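Local coordinates for protein K5 lyase (PDB 2X3H) that probably cleaves the K5 capsular polysaccharide of its bacterial host by an eliminative lyase mechanism, as part of a trimeric phage tail spike, at residues A[301-311]-A[329-338]. Residues are numbered along the deposited sequence; the frame is centred on the assembly and turned at random.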
loop_
_atom_site.group_PDB
_atom_site.type_symbol
_atom_site.label_atom_id
_atom_site.label_comp_id
_atom_site.label_asym_id
_atom_site.label_seq_id
_atom_site.Cartn_x
_atom_site.Cartn_y
_atom_site.Cartn_z
ATOM N N ASN A 301 12.274 -5.554 6.615
ATOM C CA ASN A 301 11.474 -5.960 5.470
ATOM C C ASN A 301 10.181 -5.184 5.468
ATOM O O ASN A 301 9.652 -4.874 6.532
ATOM C CB ASN A 301 11.161 -7.456 5.521
ATOM C CG ASN A 301 12.417 -8.308 5.526
ATOM O OD1 ASN A 301 13.129 -8.393 4.509
ATOM N ND2 ASN A 301 12.708 -8.934 6.662
ATOM N N LEU A 302 9.699 -4.868 4.269
ATOM C CA LEU A 302 8.428 -4.160 4.102
ATOM C C LEU A 302 7.465 -5.117 3.428
ATOM O O LEU A 302 7.661 -5.494 2.271
ATOM C CB LEU A 302 8.623 -2.907 3.244
ATOM C CG LEU A 302 7.398 -2.030 2.952
ATOM C CD1 LEU A 302 6.561 -1.749 4.169
ATOM C CD2 LEU A 302 7.839 -0.718 2.281
ATOM N N ILE A 303 6.454 -5.535 4.184
ATOM C CA ILE A 303 5.448 -6.481 3.699
ATOM C C ILE A 303 4.120 -5.732 3.587
ATOM O O ILE A 303 3.677 -5.095 4.547
ATOM C CB ILE A 303 5.324 -7.651 4.666
ATOM C CG1 ILE A 303 6.651 -8.424 4.706
ATOM C CG2 ILE A 303 4.125 -8.526 4.299
ATOM C CD1 ILE A 303 6.825 -9.267 5.924
ATOM N N SER A 304 3.490 -5.790 2.419
ATOM C CA SER A 304 2.383 -4.870 2.147
ATOM C C SER A 304 1.264 -5.519 1.344
ATOM O O SER A 304 1.523 -6.108 0.298
ATOM C CB SER A 304 2.926 -3.637 1.415
ATOM O OG SER A 304 1.907 -2.687 1.170
ATOM N N ASP A 305 0.026 -5.392 1.835
ATOM C CA ASP A 305 -1.195 -5.860 1.125
ATOM C C ASP A 305 -1.285 -7.389 1.096
ATOM O O ASP A 305 -0.911 -8.037 0.119
ATOM C CB ASP A 305 -1.320 -5.237 -0.275
ATOM C CG ASP A 305 -1.560 -3.734 -0.223
ATOM O OD1 ASP A 305 -2.057 -3.250 0.805
ATOM O OD2 ASP A 305 -1.243 -3.039 -1.213
ATOM N N VAL A 306 -1.768 -7.932 2.204
ATOM C CA VAL A 306 -1.851 -9.374 2.437
ATOM C C VAL A 306 -3.304 -9.742 2.695
ATOM O O VAL A 306 -3.903 -9.259 3.665
ATOM C CB VAL A 306 -1.002 -9.784 3.658
ATOM C CG1 VAL A 306 -1.133 -11.291 3.935
ATOM C CG2 VAL A 306 0.474 -9.353 3.459
ATOM N N LEU A 307 -3.888 -10.557 1.809
ATOM C CA LEU A 307 -5.295 -10.931 1.954
ATOM C C LEU A 307 -5.316 -12.411 2.282
ATOM O O LEU A 307 -4.763 -13.226 1.541
ATOM C CB LEU A 307 -6.085 -10.648 0.665
ATOM C CG LEU A 307 -7.613 -10.750 0.766
ATOM C CD1 LEU A 307 -8.207 -9.990 -0.396
ATOM C CD2 LEU A 307 -8.114 -12.208 0.781
ATOM N N VAL A 308 -5.949 -12.766 3.391
ATOM C CA VAL A 308 -5.972 -14.172 3.801
ATOM C C VAL A 308 -7.378 -14.608 4.199
ATOM O O VAL A 308 -8.070 -13.906 4.931
ATOM C CB VAL A 308 -4.894 -14.485 4.882
ATOM C CG1 VAL A 308 -5.034 -13.587 6.071
ATOM C CG2 VAL A 308 -4.912 -15.969 5.297
ATOM N N ASP A 309 -7.814 -15.745 3.653
ATOM C CA ASP A 309 -9.105 -16.343 4.002
ATOM C C ASP A 309 -8.879 -17.731 4.574
ATOM O O ASP A 309 -8.057 -18.476 4.050
ATOM C CB ASP A 309 -9.990 -16.461 2.769
ATOM C CG ASP A 309 -11.301 -17.191 3.056
ATOM O OD1 ASP A 309 -11.903 -16.922 4.113
ATOM O OD2 ASP A 309 -11.728 -18.022 2.219
ATOM N N TYR A 310 -9.603 -18.060 5.639
ATOM C CA TYR A 310 -9.540 -19.397 6.251
ATOM C C TYR A 310 -10.880 -20.163 6.177
ATOM O O TYR A 310 -11.006 -21.234 6.778
ATOM C CB TYR A 310 -9.107 -19.282 7.722
ATOM C CG TYR A 310 -7.606 -19.136 7.893
ATOM C CD1 TYR A 310 -6.778 -20.245 7.865
ATOM C CD2 TYR A 310 -7.015 -17.883 8.046
ATOM C CE1 TYR A 310 -5.402 -20.123 8.002
ATOM C CE2 TYR A 310 -5.649 -17.753 8.195
ATOM C CZ TYR A 310 -4.839 -18.879 8.161
ATOM O OH TYR A 310 -3.459 -18.788 8.300
ATOM N N SER A 311 -11.857 -19.615 5.460
ATOM C CA SER A 311 -13.234 -20.161 5.473
ATOM C C SER A 311 -13.348 -21.632 5.082
ATOM O O SER A 311 -14.300 -22.301 5.490
ATOM C CB SER A 311 -14.162 -19.329 4.590
ATOM O OG SER A 311 -13.819 -19.471 3.228
ATOM N N VAL A 329 7.932 -3.940 8.748
ATOM C CA VAL A 329 6.671 -3.238 8.565
ATOM C C VAL A 329 5.724 -4.199 7.881
ATOM O O VAL A 329 6.066 -4.770 6.847
ATOM C CB VAL A 329 6.856 -1.999 7.657
ATOM C CG1 VAL A 329 5.486 -1.398 7.247
ATOM C CG2 VAL A 329 7.756 -0.969 8.337
ATOM N N ILE A 330 4.544 -4.389 8.459
ATOM C CA ILE A 330 3.562 -5.311 7.902
ATOM C C ILE A 330 2.289 -4.489 7.701
ATOM O O ILE A 330 1.574 -4.195 8.652
ATOM C CB ILE A 330 3.318 -6.493 8.875
ATOM C CG1 ILE A 330 4.624 -7.254 9.136
ATOM C CG2 ILE A 330 2.237 -7.431 8.348
ATOM C CD1 ILE A 330 4.688 -7.860 10.520
ATOM N N ASN A 331 2.025 -4.092 6.459
ATOM C CA ASN A 331 0.926 -3.167 6.185
ATOM C C ASN A 331 -0.266 -3.856 5.520
ATOM O O ASN A 331 -0.106 -4.635 4.584
ATOM C CB ASN A 331 1.415 -1.978 5.334
ATOM C CG ASN A 331 0.479 -0.754 5.430
ATOM O OD1 ASN A 331 -0.079 -0.317 4.430
ATOM N ND2 ASN A 331 0.310 -0.209 6.631
ATOM N N ASN A 332 -1.455 -3.581 6.041
ATOM C CA ASN A 332 -2.718 -4.020 5.440
ATOM C C ASN A 332 -2.873 -5.534 5.354
ATOM O O ASN A 332 -2.903 -6.097 4.257
ATOM C CB ASN A 332 -2.900 -3.403 4.049
ATOM C CG ASN A 332 -3.099 -1.907 4.092
ATOM O OD1 ASN A 332 -2.909 -1.227 3.081
ATOM N ND2 ASN A 332 -3.462 -1.388 5.252
ATOM N N VAL A 333 -2.983 -6.178 6.512
ATOM C CA VAL A 333 -3.334 -7.596 6.590
ATOM C C VAL A 333 -4.849 -7.705 6.766
ATOM O O VAL A 333 -5.387 -7.346 7.814
ATOM C CB VAL A 333 -2.645 -8.300 7.770
ATOM C CG1 VAL A 333 -2.940 -9.794 7.747
ATOM C CG2 VAL A 333 -1.137 -8.048 7.729
ATOM N N LEU A 334 -5.530 -8.192 5.741
ATOM C CA LEU A 334 -6.975 -8.390 5.799
ATOM C C LEU A 334 -7.215 -9.886 5.958
ATOM O O LEU A 334 -6.898 -10.672 5.063
ATOM C CB LEU A 334 -7.621 -7.846 4.520
ATOM C CG LEU A 334 -9.128 -8.062 4.294
ATOM C CD1 LEU A 334 -9.954 -8.078 5.556
ATOM C CD2 LEU A 334 -9.699 -7.117 3.221
ATOM N N MET A 335 -7.741 -10.283 7.111
ATOM C CA MET A 335 -7.952 -11.705 7.384
ATOM C C MET A 335 -9.421 -11.993 7.703
ATOM O O MET A 335 -10.073 -11.248 8.435
ATOM C CB MET A 335 -7.034 -12.151 8.527
ATOM C CG MET A 335 -7.175 -13.618 8.951
ATOM S SD MET A 335 -5.782 -14.024 10.009
ATOM C CE MET A 335 -6.449 -15.292 11.088
ATOM N N SER A 336 -9.946 -13.079 7.143
ATOM C CA SER A 336 -11.326 -13.437 7.419
ATOM C C SER A 336 -11.494 -14.946 7.375
ATOM O O SER A 336 -10.546 -15.664 7.092
ATOM C CB SER A 336 -12.266 -12.752 6.427
ATOM O OG SER A 336 -12.132 -13.299 5.128
ATOM N N GLY A 337 -12.700 -15.426 7.681
ATOM C CA GLY A 337 -12.968 -16.859 7.591
ATOM C C GLY A 337 -12.616 -17.668 8.822
ATOM O O GLY A 337 -12.495 -18.898 8.746
ATOM N N CYS A 338 -12.459 -17.000 9.964
ATOM C CA CYS A 338 -12.209 -17.678 11.234
ATOM C C CYS A 338 -13.337 -17.415 12.222
ATOM O O CYS A 338 -13.384 -16.328 12.839
ATOM C CB CYS A 338 -10.903 -17.180 11.877
ATOM S SG CYS A 338 -9.420 -17.374 10.875
HETATM O O HOH W 1 -10.132 -12.133 3.749
HETATM O O HOH W 2 -13.818 -15.124 3.937
#
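Val308 CG1 packs alongside the base of the Met335 side chain in two successive coils of a right-handed parallel beta-helix, the fold of many phage tail spikes. Strands 302-309 and 329-336 run parallel, 5° apart. Nine backbone hydrogen bonds join the two segments, from Val329 N to Asn301 O at one end to Tyr310 N to Ser336 O at the other. Strand 302-309 bends at Asp305 and strand 329-336 at Asn332; both residues have positive phi.

Both buried faces are tightly packed. In the apolar interior Val308 CG1 is 3.5 Å from Met335 CB. It sits between the backbone N and the carbonyl carbon of its own residue (chi1 55°). The methionine chain is extended. Met335 CE lies 3.9 Å from Tyr310 CE2, and the Met335 sulfur beside the ring makes an oblique Met-aromatic contact. Cys338 SG also meets this ring obliquely, 3.7 Å from Tyr310 CD2. Tyr310 OH is hydrogen-bonded to His319 O. Ile303, Ile330, Val306 and Val333 continue this interior face.

The other face meets the neighbouring subunits of the trimer. There Leu302 CD1 presses on Val329 CG1 at 3.3 Å, and Asp305 OD2 is hydrogen-bonded to Ser304 OG of a neighbouring subunit.

Toward Gly337 and Ser311 the contact opens to solvent, and water fills in. One water bridges Val308 O and Ser336 OG; a second accepts a hydrogen bond from Ser336 OG and donates one to Asp309 OD1. Asp309 OD2 is hydrogen-bonded to Asn287 ND2 and to Tyr250 OH of a neighbouring subunit. Asp309 closes an Asx turn: its OD1 receives Ser311 N from above the carboxylate plane, and its OD2 takes Ser311 OG at 2.7 Å through the syn lone pair.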